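PDB 1TXD: Rho guanine nucleotide exchange factor 12 from Homo sapiens, which acts as a guanine nucleotide exchange factor for the small GTPase RhoA, through the tandem DH and PH domains that make up this chain. Local coordinates for residues P4-L9 with E13-L18; K87-R92 with S96-I101; E225-R230 with R255-E260; T277-D282 with C365-S370. The protein carries 1 engineered substitution. One frame throughout, in Å; residues are numbered along the deposited sequence.

Contact 1. Residues P4-L9 with E13-L18; sequences PNWQQL and EVLLGL
Leu15 meets Trp6 and Gln7 with one methyl each. Its CD1 sits beside the far corner of the indole's six-membered ring, 3.3 Å from Trp6 CH2 and nearly as near to CZ3, on an oblique approach in which the two side chains slide past one another in opposite directions. Trp6 is thrown forward to that meeting because its CG stands opposite the backbone N (chi1 176°). The other methyl, Leu15 CD2, lies 3.9 Å from Gln7 CB, where the two chains cross at about a right angle. Leu18 adds a lighter touch at the indole edge, its CD1 4.1 Å from Trp6 CH2. A valine in place of Leu15 would probably fail to reach the indole corner and the base of Gln7 together and open a gap between the two turns. Asn5 caps the first turn, its OD1 accepting from Gln7 N at 3.1 Å. These are two short, weakly bonded helical turns of the N-terminal arm, folded on each other ahead of the long helix 20-57. Trp6 also rests on Gln26 and Asn30 of that helix and gives Ser96 O a weak hydrogen bond through NE1. No hydrogen bond joins the two turns, and the contact is small; it is made by carbon against carbon, so it probably depends on fit and the exclusion of water.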
loop_
_atom_site.group_PDB
_atom_site.type_symbol
_atom_site.label_atom_id
_atom_site.label_comp_id
_atom_site.label_asym_id
_atom_site.label_seq_id
_atom_site.Cartn_x
_atom_site.Cartn_y
_atom_site.Cartn_z
ATOM N N PRO A 4 18.242 23.076 -15.729
ATOM C CA PRO A 4 16.802 22.931 -15.424
ATOM C C PRO A 4 15.775 23.087 -16.584
ATOM O O PRO A 4 14.940 22.192 -16.720
ATOM C CB PRO A 4 16.572 24.025 -14.366
ATOM C CG PRO A 4 17.706 25.037 -14.593
ATOM C CD PRO A 4 18.632 24.497 -15.693
ATOM N N ASN A 5 15.799 24.184 -17.350
ATOM C CA ASN A 5 14.853 24.401 -18.465
ATOM C C ASN A 5 15.379 23.737 -19.724
ATOM O O ASN A 5 16.597 23.588 -19.880
ATOM C CB ASN A 5 14.659 25.903 -18.731
ATOM C CG ASN A 5 13.409 26.228 -19.561
ATOM O OD1 ASN A 5 13.320 25.898 -20.740
ATOM N ND2 ASN A 5 12.462 26.929 -18.945
ATOM N N TRP A 6 14.469 23.344 -20.618
ATOM C CA TRP A 6 14.853 22.689 -21.868
ATOM C C TRP A 6 15.432 23.631 -22.934
ATOM O O TRP A 6 16.468 23.326 -23.539
ATOM C CB TRP A 6 13.675 21.952 -22.493
ATOM C CG TRP A 6 14.103 21.402 -23.802
ATOM C CD1 TRP A 6 14.966 20.355 -24.017
ATOM C CD2 TRP A 6 13.789 21.924 -25.083
ATOM N NE1 TRP A 6 15.156 20.164 -25.362
ATOM C CE2 TRP A 6 14.454 21.127 -26.040
ATOM C CE3 TRP A 6 12.983 22.971 -25.530
ATOM C CZ2 TRP A 6 14.335 21.350 -27.408
ATOM C CZ3 TRP A 6 12.868 23.193 -26.875
ATOM C CH2 TRP A 6 13.539 22.386 -27.805
ATOM N N GLN A 7 14.728 24.737 -23.191
ATOM C CA GLN A 7 15.097 25.707 -24.245
ATOM C C GLN A 7 16.415 26.430 -23.922
ATOM O O GLN A 7 17.080 26.984 -24.819
ATOM C CB GLN A 7 13.964 26.729 -24.462
ATOM C CG GLN A 7 12.605 26.094 -24.798
ATOM C CD GLN A 7 11.418 27.005 -24.562
ATOM O OE1 GLN A 7 11.252 27.545 -23.462
ATOM N NE2 GLN A 7 10.568 27.155 -25.582
ATOM N N GLN A 8 16.760 26.421 -22.628
ATOM C CA GLN A 8 18.063 26.859 -22.125
ATOM C C GLN A 8 19.217 26.029 -22.691
ATOM O O GLN A 8 20.252 26.586 -23.059
ATOM C CB GLN A 8 18.083 26.787 -20.591
ATOM C CG GLN A 8 19.418 27.171 -19.933
ATOM C CD GLN A 8 19.855 28.605 -20.232
ATOM O OE1 GLN A 8 20.941 28.822 -20.768
ATOM N NE2 GLN A 8 19.012 29.580 -19.892
ATOM N N LEU A 9 19.055 24.710 -22.735
ATOM C CA LEU A 9 20.031 23.859 -23.406
ATOM C C LEU A 9 20.230 24.345 -24.839
ATOM O O LEU A 9 21.263 24.946 -25.152
ATOM C CB LEU A 9 19.599 22.376 -23.411
ATOM C CG LEU A 9 19.882 21.512 -22.167
ATOM C CD1 LEU A 9 19.142 20.156 -22.224
ATOM C CD2 LEU A 9 21.388 21.299 -21.982
ATOM N N GLU A 13 18.909 29.477 -32.101
ATOM C CA GLU A 13 18.936 29.600 -33.555
ATOM C C GLU A 13 18.660 28.279 -34.267
ATOM O O GLU A 13 18.641 28.217 -35.498
ATOM C CB GLU A 13 20.295 30.162 -33.966
ATOM C CG GLU A 13 20.350 31.693 -33.976
ATOM C CD GLU A 13 20.808 32.313 -32.666
ATOM O OE1 GLU A 13 20.885 31.583 -31.648
ATOM O OE2 GLU A 13 21.097 33.540 -32.653
ATOM N N VAL A 14 18.500 27.203 -33.487
ATOM C CA VAL A 14 18.112 25.881 -34.023
ATOM C C VAL A 14 16.653 25.608 -33.635
ATOM O O VAL A 14 15.934 24.862 -34.315
ATOM C CB VAL A 14 19.127 24.769 -33.549
ATOM C CG1 VAL A 14 18.498 23.358 -33.467
ATOM C CG2 VAL A 14 20.374 24.803 -34.468
ATOM N N LEU A 15 16.245 26.254 -32.545
ATOM C CA LEU A 15 14.868 26.318 -32.088
ATOM C C LEU A 15 13.950 26.998 -33.098
ATOM O O LEU A 15 12.742 26.747 -33.126
ATOM C CB LEU A 15 14.826 27.148 -30.786
ATOM C CG LEU A 15 14.085 26.633 -29.563
ATOM C CD1 LEU A 15 14.223 25.167 -29.346
ATOM C CD2 LEU A 15 14.570 27.344 -28.292
ATOM N N LEU A 16 14.520 27.891 -33.890
ATOM C CA LEU A 16 13.749 28.623 -34.911
ATOM C C LEU A 16 13.218 27.665 -35.934
ATOM O O LEU A 16 12.144 27.861 -36.470
ATOM C CB LEU A 16 14.588 29.651 -35.623
ATOM C CG LEU A 16 14.559 31.041 -35.046
ATOM C CD1 LEU A 16 15.541 31.869 -35.830
ATOM C CD2 LEU A 16 13.155 31.655 -35.079
ATOM N N GLY A 17 13.998 26.622 -36.176
ATOM C CA GLY A 17 13.681 25.620 -37.162
ATOM C C GLY A 17 12.726 24.532 -36.719
ATOM O O GLY A 17 12.247 23.809 -37.552
ATOM N N LEU A 18 12.433 24.422 -35.435
ATOM C CA LEU A 18 11.543 23.382 -34.960
ATOM C C LEU A 18 10.099 23.780 -35.044
ATOM O O LEU A 18 9.740 24.918 -34.767
ATOM C CB LEU A 18 11.851 23.040 -33.503
ATOM C CG LEU A 18 13.263 22.537 -33.352
ATOM C CD1 LEU A 18 13.508 22.214 -31.918
ATOM C CD2 LEU A 18 13.484 21.322 -34.241
#

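Contact 2. Residues K87-R92 with S96-I101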
loop_
_atom_site.group_PDB
_atom_site.type_symbol
_atom_site.label_atom_id
_atom_site.label_comp_id
_atom_site.label_asym_id
_atom_site.label_seq_id
_atom_site.Cartn_x
_atom_site.Cartn_y
_atom_site.Cartn_z
ATOM N N LYS A 87 19.785 10.418 -19.011
ATOM C CA LYS A 87 20.937 11.277 -19.319
ATOM C C LYS A 87 21.603 10.907 -20.653
ATOM O O LYS A 87 21.979 11.793 -21.418
ATOM C CB LYS A 87 21.981 11.283 -18.189
ATOM C CG LYS A 87 21.906 12.532 -17.259
ATOM C CD LYS A 87 22.030 12.204 -15.738
ATOM C CE LYS A 87 21.624 13.419 -14.860
ATOM N NZ LYS A 87 21.690 13.181 -13.370
ATOM N N ALA A 88 21.734 9.604 -20.911
ATOM C CA ALA A 88 22.432 9.080 -22.076
ATOM C C ALA A 88 21.626 9.314 -23.328
ATOM O O ALA A 88 22.200 9.490 -24.400
ATOM C CB ALA A 88 22.717 7.584 -21.917
ATOM N N VAL A 89 20.306 9.309 -23.210
ATOM C CA VAL A 89 19.471 9.586 -24.359
ATOM C C VAL A 89 19.769 10.977 -24.879
ATOM O O VAL A 89 19.766 11.175 -26.080
ATOM C CB VAL A 89 17.957 9.405 -24.088
ATOM C CG1 VAL A 89 17.123 10.033 -25.186
ATOM C CG2 VAL A 89 17.622 7.969 -24.004
ATOM N N ARG A 90 20.020 11.930 -23.975
ATOM C CA ARG A 90 20.348 13.320 -24.340
ATOM C C ARG A 90 21.733 13.487 -24.931
ATOM O O ARG A 90 21.957 14.351 -25.763
ATOM C CB ARG A 90 20.333 14.203 -23.107
ATOM C CG ARG A 90 19.005 14.434 -22.511
ATOM C CD ARG A 90 18.874 15.837 -21.950
ATOM N NE ARG A 90 17.523 16.067 -21.464
ATOM C CZ ARG A 90 17.212 16.385 -20.217
ATOM N NH1 ARG A 90 18.150 16.539 -19.289
ATOM N NH2 ARG A 90 15.943 16.551 -19.894
ATOM N N LYS A 91 22.658 12.678 -24.438
ATOM C CA LYS A 91 24.066 12.708 -24.802
ATOM C C LYS A 91 24.267 12.173 -26.227
ATOM O O LYS A 91 25.383 12.185 -26.744
ATOM C CB LYS A 91 24.815 11.846 -23.764
ATOM C CG LYS A 91 26.308 11.550 -23.943
ATOM C CD LYS A 91 26.733 10.373 -23.022
ATOM C CE LYS A 91 26.756 10.748 -21.523
ATOM N NZ LYS A 91 25.510 10.352 -20.745
ATOM N N ARG A 92 23.191 11.695 -26.855
ATOM C CA ARG A 92 23.263 11.098 -28.195
ATOM C C ARG A 92 23.559 12.115 -29.303
ATOM O O ARG A 92 24.166 11.754 -30.313
ATOM C CB ARG A 92 21.977 10.321 -28.506
ATOM C CG ARG A 92 21.820 9.098 -27.649
ATOM C CD ARG A 92 21.006 7.989 -28.246
ATOM N NE ARG A 92 19.577 8.292 -28.242
ATOM C CZ ARG A 92 18.606 7.464 -27.850
ATOM N NH1 ARG A 92 18.859 6.248 -27.388
ATOM N NH2 ARG A 92 17.352 7.863 -27.931
ATOM N N SER A 96 21.058 18.859 -28.053
ATOM C CA SER A 96 20.196 18.775 -26.866
ATOM C C SER A 96 18.737 18.545 -27.248
ATOM O O SER A 96 17.869 18.403 -26.382
ATOM C CB SER A 96 20.337 19.994 -25.958
ATOM O OG SER A 96 21.658 20.491 -25.991
ATOM N N VAL A 97 18.488 18.477 -28.553
ATOM C CA VAL A 97 17.209 18.062 -29.089
ATOM C C VAL A 97 17.215 16.546 -29.111
ATOM O O VAL A 97 18.139 15.928 -29.626
ATOM C CB VAL A 97 16.998 18.598 -30.497
ATOM C CG1 VAL A 97 15.683 18.095 -31.090
ATOM C CG2 VAL A 97 17.041 20.090 -30.468
ATOM N N ILE A 98 16.177 15.964 -28.531
ATOM C CA ILE A 98 16.042 14.529 -28.435
ATOM C C ILE A 98 15.227 14.118 -29.632
ATOM O O ILE A 98 14.242 14.779 -29.958
ATOM C CB ILE A 98 15.330 14.164 -27.124
ATOM C CG1 ILE A 98 16.282 14.376 -25.943
ATOM C CG2 ILE A 98 14.828 12.753 -27.140
ATOM C CD1 ILE A 98 15.890 15.539 -25.080
ATOM N N ASP A 99 15.616 13.017 -30.262
ATOM C CA ASP A 99 14.861 12.512 -31.398
ATOM C C ASP A 99 13.881 11.463 -30.899
ATOM O O ASP A 99 13.063 11.781 -30.033
ATOM C CB ASP A 99 15.796 12.019 -32.517
ATOM C CG ASP A 99 16.568 13.163 -33.179
ATOM O OD1 ASP A 99 15.944 14.219 -33.513
ATOM O OD2 ASP A 99 17.804 13.096 -33.397
ATOM N N GLN A 100 14.005 10.227 -31.380
ATOM C CA GLN A 100 13.048 9.160 -31.126
ATOM C C GLN A 100 13.282 8.649 -29.724
ATOM O O GLN A 100 14.423 8.574 -29.307
ATOM C CB GLN A 100 13.264 7.984 -32.089
ATOM C CG GLN A 100 13.489 8.354 -33.550
ATOM C CD GLN A 100 12.321 9.156 -34.107
ATOM O OE1 GLN A 100 11.171 8.743 -33.960
ATOM N NE2 GLN A 100 12.603 10.305 -34.710
ATOM N N ILE A 101 12.212 8.292 -29.022
ATOM C CA ILE A 101 12.297 7.832 -27.627
ATOM C C ILE A 101 11.399 6.634 -27.267
ATOM O O ILE A 101 11.588 6.019 -26.232
ATOM C CB ILE A 101 12.033 8.999 -26.662
ATOM C CG1 ILE A 101 12.875 8.843 -25.416
ATOM C CG2 ILE A 101 10.531 9.110 -26.291
ATOM C CD1 ILE A 101 12.361 9.594 -24.265
#
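Val89 and Ile98 close the corner where helix 72-90 of the DH helical bundle ends and the chain doubles back through a loop toward helix 102-109. Their side chains cross at about a right angle, Val89 CG1 lying 4.1 Å from Ile98 CG2, and the same Val89 methyl looks toward Ile101 CG1 at 4.4 Å. Ile98 reaches out with its other branch as well: CD1 comes to the edge of the Arg90 guanidinium, close to its plane and 4.0 Å from NE. The Arg90 chain bends at chi2 (-144°) on the way to that edge, and its side chain also lies on Phe33 of helix 20-57. Further out, hydrogen bonds from backbone to side chains hold the loop, Ile98 O accepting from Gln26 NE2 and Ile101 N donating to Glu193 OE1, while the Gln100 amide oxygen is claimed by Trp190 NE1. Arg92 swings back over the corner toward the loop; its NH2 is near Gln100 O, at an angle too poor for a hydrogen bond, and its charge is paired with Asp104 in a salt bridge. Within its own segment Val89 CG2 sits 3.7 Å above the Arg92 guanidinium plane, displaced toward the rim.

Contact 3. Residues E225-R230 with R255-E260; sequences EDYQRR and RKMIHE
Tyr227 lies with its ring edge to Met257, the two side chains crossing at about a right angle. The methyl CE is in the ring plane, 3.7 Å from Tyr227 CD2, and SD stands 5.2 Å from the centroid of the Tyr227 ring, 78° off the normal. This is a Met-aromatic contact of the edge kind. Met257 delivers its methyl there by folding at chi3 (-77°) after an extended start. The carboxylate of Glu260 comes up at the phenol end of the same edge, its plane almost perpendicular to the ring. The modelled separation there is too short to trust, so the exact relation of hydroxyl and carboxylate is doubtful; the partner that can be relied on for Glu260 OE1 is Tyr276 OH, to which it is hydrogen-bonded. On the helix side, Arg230 brings its guanidinium edge to Tyr227 CD1, and Asp226 ties in two arginines one turn further along the helix: Arg229 NH2 bonds to OD1 at 3.0 Å, met from above the carboxylate plane, and Arg230 pairs with OD2 by charge alone. Ile258 and His259 form a classic beta bulge opposite Leu279. The arrangement is that of a DH-PH junction, where the end of the long last DH helix, 191-230, lies against the opening strand of the PH sandwich.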
loop_
_atom_site.group_PDB
_atom_site.type_symbol
_atom_site.label_atom_id
_atom_site.label_comp_id
_atom_site.label_asym_id
_atom_site.label_seq_id
_atom_site.Cartn_x
_atom_site.Cartn_y
_atom_site.Cartn_z
ATOM N N GLU A 225 -2.574 -7.100 11.790
ATOM C CA GLU A 225 -1.407 -7.262 12.669
ATOM C C GLU A 225 -1.546 -6.354 13.895
ATOM O O GLU A 225 -1.092 -6.654 15.012
ATOM C CB GLU A 225 -0.152 -6.891 11.863
ATOM C CG GLU A 225 1.139 -7.211 12.526
ATOM C CD GLU A 225 2.302 -7.010 11.556
ATOM O OE1 GLU A 225 2.424 -7.810 10.611
ATOM O OE2 GLU A 225 3.074 -6.051 11.741
ATOM N N ASP A 226 -2.149 -5.203 13.633
ATOM C CA ASP A 226 -2.533 -4.222 14.645
ATOM C C ASP A 226 -3.637 -4.787 15.529
ATOM O O ASP A 226 -3.569 -4.693 16.748
ATOM C CB ASP A 226 -3.057 -2.936 13.969
ATOM C CG ASP A 226 -3.201 -1.781 14.957
ATOM O OD1 ASP A 226 -2.168 -1.370 15.559
ATOM O OD2 ASP A 226 -4.312 -1.249 15.190
ATOM N N TYR A 227 -4.671 -5.361 14.908
ATOM C CA TYR A 227 -5.744 -5.952 15.697
ATOM C C TYR A 227 -5.159 -7.086 16.532
ATOM O O TYR A 227 -5.392 -7.150 17.732
ATOM C CB TYR A 227 -6.854 -6.436 14.785
ATOM C CG TYR A 227 -7.583 -5.340 14.055
ATOM C CD1 TYR A 227 -7.488 -3.994 14.429
ATOM C CD2 TYR A 227 -8.407 -5.652 13.017
ATOM C CE1 TYR A 227 -8.176 -2.990 13.726
ATOM C CE2 TYR A 227 -9.108 -4.680 12.331
ATOM C CZ TYR A 227 -9.001 -3.353 12.686
ATOM O OH TYR A 227 -9.742 -2.427 11.956
ATOM N N GLN A 228 -4.334 -7.934 15.920
ATOM C CA GLN A 228 -3.723 -9.066 16.637
ATOM C C GLN A 228 -2.887 -8.626 17.816
ATOM O O GLN A 228 -2.719 -9.381 18.786
ATOM C CB GLN A 228 -2.852 -9.931 15.705
ATOM C CG GLN A 228 -2.184 -11.189 16.379
ATOM C CD GLN A 228 -3.205 -12.208 16.941
ATOM O OE1 GLN A 228 -4.415 -12.012 16.841
ATOM N NE2 GLN A 228 -2.704 -13.282 17.532
ATOM N N ARG A 229 -2.358 -7.411 17.744
ATOM C CA ARG A 229 -1.521 -6.878 18.831
ATOM C C ARG A 229 -2.410 -6.432 19.990
ATOM O O ARG A 229 -2.148 -6.755 21.135
ATOM C CB ARG A 229 -0.668 -5.710 18.318
ATOM C CG ARG A 229 0.503 -5.315 19.199
ATOM C CD ARG A 229 1.254 -4.063 18.702
ATOM N NE ARG A 229 0.337 -3.026 18.224
ATOM C CZ ARG A 229 -0.414 -2.238 19.004
ATOM N NH1 ARG A 229 -0.358 -2.322 20.332
ATOM N NH2 ARG A 229 -1.230 -1.346 18.448
ATOM N N ARG A 230 -3.488 -5.723 19.665
ATOM C CA ARG A 230 -4.423 -5.184 20.665
ATOM C C ARG A 230 -5.347 -6.252 21.313
ATOM O O ARG A 230 -6.009 -5.992 22.319
ATOM C CB ARG A 230 -5.246 -4.048 20.023
ATOM C CG ARG A 230 -4.359 -2.893 19.492
ATOM C CD ARG A 230 -5.110 -1.614 19.146
ATOM N NE ARG A 230 -6.113 -1.835 18.099
ATOM C CZ ARG A 230 -7.288 -1.203 18.001
ATOM N NH1 ARG A 230 -7.655 -0.289 18.894
ATOM N NH2 ARG A 230 -8.113 -1.491 16.999
ATOM N N ARG A 255 -4.895 -15.899 8.887
ATOM C CA ARG A 255 -5.928 -15.883 7.862
ATOM C C ARG A 255 -6.193 -14.447 7.421
ATOM O O ARG A 255 -5.968 -13.507 8.177
ATOM C CB ARG A 255 -7.217 -16.520 8.399
ATOM C CG ARG A 255 -7.895 -15.767 9.561
ATOM C CD ARG A 255 -7.501 -16.268 10.948
ATOM N NE ARG A 255 -8.175 -17.524 11.270
ATOM C CZ ARG A 255 -7.972 -18.234 12.372
ATOM N NH1 ARG A 255 -7.086 -17.847 13.282
ATOM N NH2 ARG A 255 -8.653 -19.357 12.552
ATOM N N LYS A 256 -6.694 -14.277 6.208
ATOM C CA LYS A 256 -6.967 -12.938 5.695
ATOM C C LYS A 256 -8.324 -12.438 6.179
ATOM O O LYS A 256 -9.248 -13.230 6.340
ATOM C CB LYS A 256 -6.874 -12.916 4.164
ATOM C CG LYS A 256 -5.421 -12.944 3.654
ATOM C CD LYS A 256 -5.316 -12.638 2.157
ATOM C CE LYS A 256 -4.064 -11.835 1.843
ATOM N NZ LYS A 256 -3.793 -11.745 0.380
ATOM N N MET A 257 -8.410 -11.129 6.439
ATOM C CA MET A 257 -9.662 -10.458 6.823
ATOM C C MET A 257 -10.440 -10.051 5.586
ATOM O O MET A 257 -9.866 -9.531 4.630
ATOM C CB MET A 257 -9.367 -9.218 7.683
ATOM C CG MET A 257 -10.536 -8.221 7.924
ATOM S SD MET A 257 -10.027 -6.901 9.139
ATOM C CE MET A 257 -10.150 -7.774 10.571
ATOM N N ILE A 258 -11.749 -10.297 5.621
ATOM C CA ILE A 258 -12.654 -10.011 4.515
ATOM C C ILE A 258 -13.565 -8.823 4.816
ATOM O O ILE A 258 -13.878 -8.036 3.920
ATOM C CB ILE A 258 -13.469 -11.278 4.196
ATOM C CG1 ILE A 258 -12.602 -12.238 3.371
ATOM C CG2 ILE A 258 -14.796 -10.953 3.451
ATOM C CD1 ILE A 258 -11.672 -13.102 4.194
ATOM N N HIS A 259 -13.980 -8.687 6.071
ATOM C CA HIS A 259 -14.862 -7.596 6.470
ATOM C C HIS A 259 -14.672 -7.220 7.942
ATOM O O HIS A 259 -14.152 -8.001 8.733
ATOM C CB HIS A 259 -16.330 -7.987 6.196
ATOM C CG HIS A 259 -17.247 -6.814 6.073
ATOM N ND1 HIS A 259 -17.854 -6.231 7.163
ATOM C CD2 HIS A 259 -17.628 -6.090 4.997
ATOM C CE1 HIS A 259 -18.579 -5.202 6.763
ATOM N NE2 HIS A 259 -18.462 -5.095 5.452
ATOM N N GLU A 260 -15.093 -6.012 8.292
ATOM C CA GLU A 260 -15.121 -5.569 9.680
ATOM C C GLU A 260 -16.124 -4.432 9.896
ATOM O O GLU A 260 -16.413 -3.652 8.979
ATOM C CB GLU A 260 -13.730 -5.094 10.111
ATOM C CG GLU A 260 -13.307 -3.794 9.448
ATOM C CD GLU A 260 -11.857 -3.455 9.681
ATOM O OE1 GLU A 260 -11.460 -3.317 10.852
ATOM O OE2 GLU A 260 -11.119 -3.328 8.691
#

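Contact 4. Residues T277-D282 with C365-S370; sequences TLLLED and CRMAAS
Glu281 and Met367 bring the two backbones nearest, 6.3 Å from CA to CA, at the place where strand 275-280 gives out and the chain turns into strand 283-290. Facing it is a turn of helix 354-374, regular here, with Ala369 N bonded to Cys365 O at 3.0 Å. Met367 is the residue that fills the interval. Its CB points at the turn and lies 3.9 Å from Glu281 O, while CG is 4.2 Å from Leu279 CD1 and much the same distance from the carbonyl oxygen of Leu280. Glu281 meets Met367 through its backbone oxygen, its CB pointing away from the helix. This is the PH fold, in which a C-terminal helix packs across one open end of a curved beta sandwich; the Leu279 side chain points inward from the strand to meet that helix, touching Trp360, Leu363 and Ile364 of it as well as Met367. Beyond CG, Met367 bends at chi2 (-58°) and again at chi3, which carries the end of the chain away from the turn after its first two carbons have made the contact. Ile258 of the neighbouring strand and Leu319 of a loop also lie against Met367. Leu280, one residue on from Leu279, points the other way, onto Met257 and Arg255, and within the turn Asp282 OD1 forms a salt bridge with Arg255 NE.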
loop_
_atom_site.group_PDB
_atom_site.type_symbol
_atom_site.label_atom_id
_atom_site.label_comp_id
_atom_site.label_asym_id
_atom_site.label_seq_id
_atom_site.Cartn_x
_atom_site.Cartn_y
_atom_site.Cartn_z
ATOM N N THR A 277 -16.546 -6.289 15.216
ATOM C CA THR A 277 -16.601 -7.672 14.767
ATOM C C THR A 277 -15.753 -7.841 13.540
ATOM O O THR A 277 -15.685 -6.946 12.723
ATOM C CB THR A 277 -18.086 -8.027 14.425
ATOM O OG1 THR A 277 -18.840 -8.092 15.634
ATOM C CG2 THR A 277 -18.215 -9.415 13.806
ATOM N N LEU A 278 -15.142 -9.003 13.383
ATOM C CA LEU A 278 -14.274 -9.228 12.255
ATOM C C LEU A 278 -14.629 -10.498 11.562
ATOM O O LEU A 278 -14.520 -11.570 12.140
ATOM C CB LEU A 278 -12.820 -9.334 12.710
ATOM C CG LEU A 278 -12.265 -8.338 13.736
ATOM C CD1 LEU A 278 -10.859 -8.777 14.068
ATOM C CD2 LEU A 278 -12.308 -6.873 13.284
ATOM N N LEU A 279 -15.059 -10.374 10.313
ATOM C CA LEU A 279 -15.199 -11.520 9.416
ATOM C C LEU A 279 -13.862 -11.864 8.754
ATOM O O LEU A 279 -13.373 -11.108 7.913
ATOM C CB LEU A 279 -16.231 -11.221 8.329
ATOM C CG LEU A 279 -16.361 -12.251 7.209
ATOM C CD1 LEU A 279 -16.512 -13.671 7.762
ATOM C CD2 LEU A 279 -17.569 -11.892 6.341
ATOM N N LEU A 280 -13.299 -13.009 9.129
ATOM C CA LEU A 280 -12.074 -13.540 8.533
ATOM C C LEU A 280 -12.394 -14.693 7.590
ATOM O O LEU A 280 -13.558 -15.048 7.412
ATOM C CB LEU A 280 -11.111 -14.008 9.630
ATOM C CG LEU A 280 -10.931 -13.053 10.807
ATOM C CD1 LEU A 280 -9.839 -13.575 11.758
ATOM C CD2 LEU A 280 -10.583 -11.651 10.332
ATOM N N GLU A 281 -11.357 -15.285 6.994
ATOM C CA GLU A 281 -11.528 -16.335 5.980
ATOM C C GLU A 281 -12.440 -17.463 6.459
ATOM O O GLU A 281 -13.288 -17.957 5.706
ATOM C CB GLU A 281 -10.170 -16.937 5.581
ATOM C CG GLU A 281 -9.665 -16.524 4.201
ATOM C CD GLU A 281 -8.183 -16.816 3.996
ATOM O OE1 GLU A 281 -7.652 -17.733 4.666
ATOM O OE2 GLU A 281 -7.542 -16.130 3.166
ATOM N N ASP A 282 -12.242 -17.865 7.713
ATOM C CA ASP A 282 -12.816 -19.096 8.243
ATOM C C ASP A 282 -13.508 -18.944 9.596
ATOM O O ASP A 282 -14.097 -19.900 10.080
ATOM C CB ASP A 282 -11.726 -20.176 8.322
ATOM C CG ASP A 282 -10.687 -19.908 9.413
ATOM O OD1 ASP A 282 -10.592 -18.768 9.918
ATOM O OD2 ASP A 282 -9.913 -20.792 9.828
ATOM N N CYS A 365 -22.087 -15.552 4.428
ATOM C CA CYS A 365 -22.558 -16.683 3.627
ATOM C C CYS A 365 -21.602 -17.045 2.488
ATOM O O CYS A 365 -21.447 -18.214 2.154
ATOM C CB CYS A 365 -23.938 -16.371 3.054
ATOM S SG CYS A 365 -25.200 -16.128 4.323
ATOM N N ARG A 366 -20.976 -16.040 1.886
ATOM C CA ARG A 366 -19.954 -16.280 0.868
ATOM C C ARG A 366 -18.796 -17.085 1.463
ATOM O O ARG A 366 -18.370 -18.088 0.889
ATOM C CB ARG A 366 -19.429 -14.960 0.278
ATOM C CG ARG A 366 -20.179 -14.504 -0.975
ATOM C CD ARG A 366 -19.989 -13.019 -1.331
ATOM N NE ARG A 366 -21.258 -12.362 -1.659
ATOM C CZ ARG A 366 -21.401 -11.066 -1.947
ATOM N NH1 ARG A 366 -20.355 -10.243 -1.967
ATOM N NH2 ARG A 366 -22.614 -10.593 -2.232
ATOM N N MET A 367 -18.317 -16.652 2.627
ATOM C CA MET A 367 -17.199 -17.300 3.304
ATOM C C MET A 367 -17.591 -18.638 3.919
ATOM O O MET A 367 -16.780 -19.563 3.960
ATOM C CB MET A 367 -16.638 -16.385 4.397
ATOM C CG MET A 367 -16.024 -15.096 3.875
ATOM S SD MET A 367 -14.657 -15.359 2.698
ATOM C CE MET A 367 -15.362 -14.661 1.167
ATOM N N ALA A 368 -18.835 -18.736 4.382
ATOM C CA ALA A 368 -19.321 -19.929 5.063
ATOM C C ALA A 368 -19.502 -21.056 4.061
ATOM O O ALA A 368 -19.177 -22.209 4.345
ATOM C CB ALA A 368 -20.636 -19.640 5.779
ATOM N N ALA A 369 -20.012 -20.705 2.884
ATOM C CA ALA A 369 -20.247 -21.666 1.817
ATOM C C ALA A 369 -18.950 -22.045 1.109
ATOM O O ALA A 369 -18.895 -23.071 0.434
ATOM C CB ALA A 369 -21.250 -21.109 0.821
ATOM N N SER A 370 -17.919 -21.218 1.257
ATOM C CA SER A 370 -16.607 -21.498 0.672
ATOM C C SER A 370 -15.865 -22.590 1.446
ATOM O O SER A 370 -15.234 -23.462 0.843
ATOM C CB SER A 370 -15.754 -20.226 0.633
ATOM O OG SER A 370 -14.527 -20.455 -0.039
#

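The four contacts fall into two pairs on opposite sides of the chain's centre. Contacts 1 and 2 have centres 14 Å apart and touch directly: the indole of Trp6 and the CB of Leu9 reach the start of the 96-101 loop, joining the N-terminal arm to the DH bundle. Contacts 3 and 4, centres 13 Å apart, share the PH sheet, since strands 257-266 and 275-280 are antiparallel neighbours, with Ile258 N 2.9 Å from Leu279 O. Between the pairs lies most of the DH helical bundle; contacts 2 and 3 are about 50 Å apart centre to centre, and contacts 1 and 4 about 63 Å.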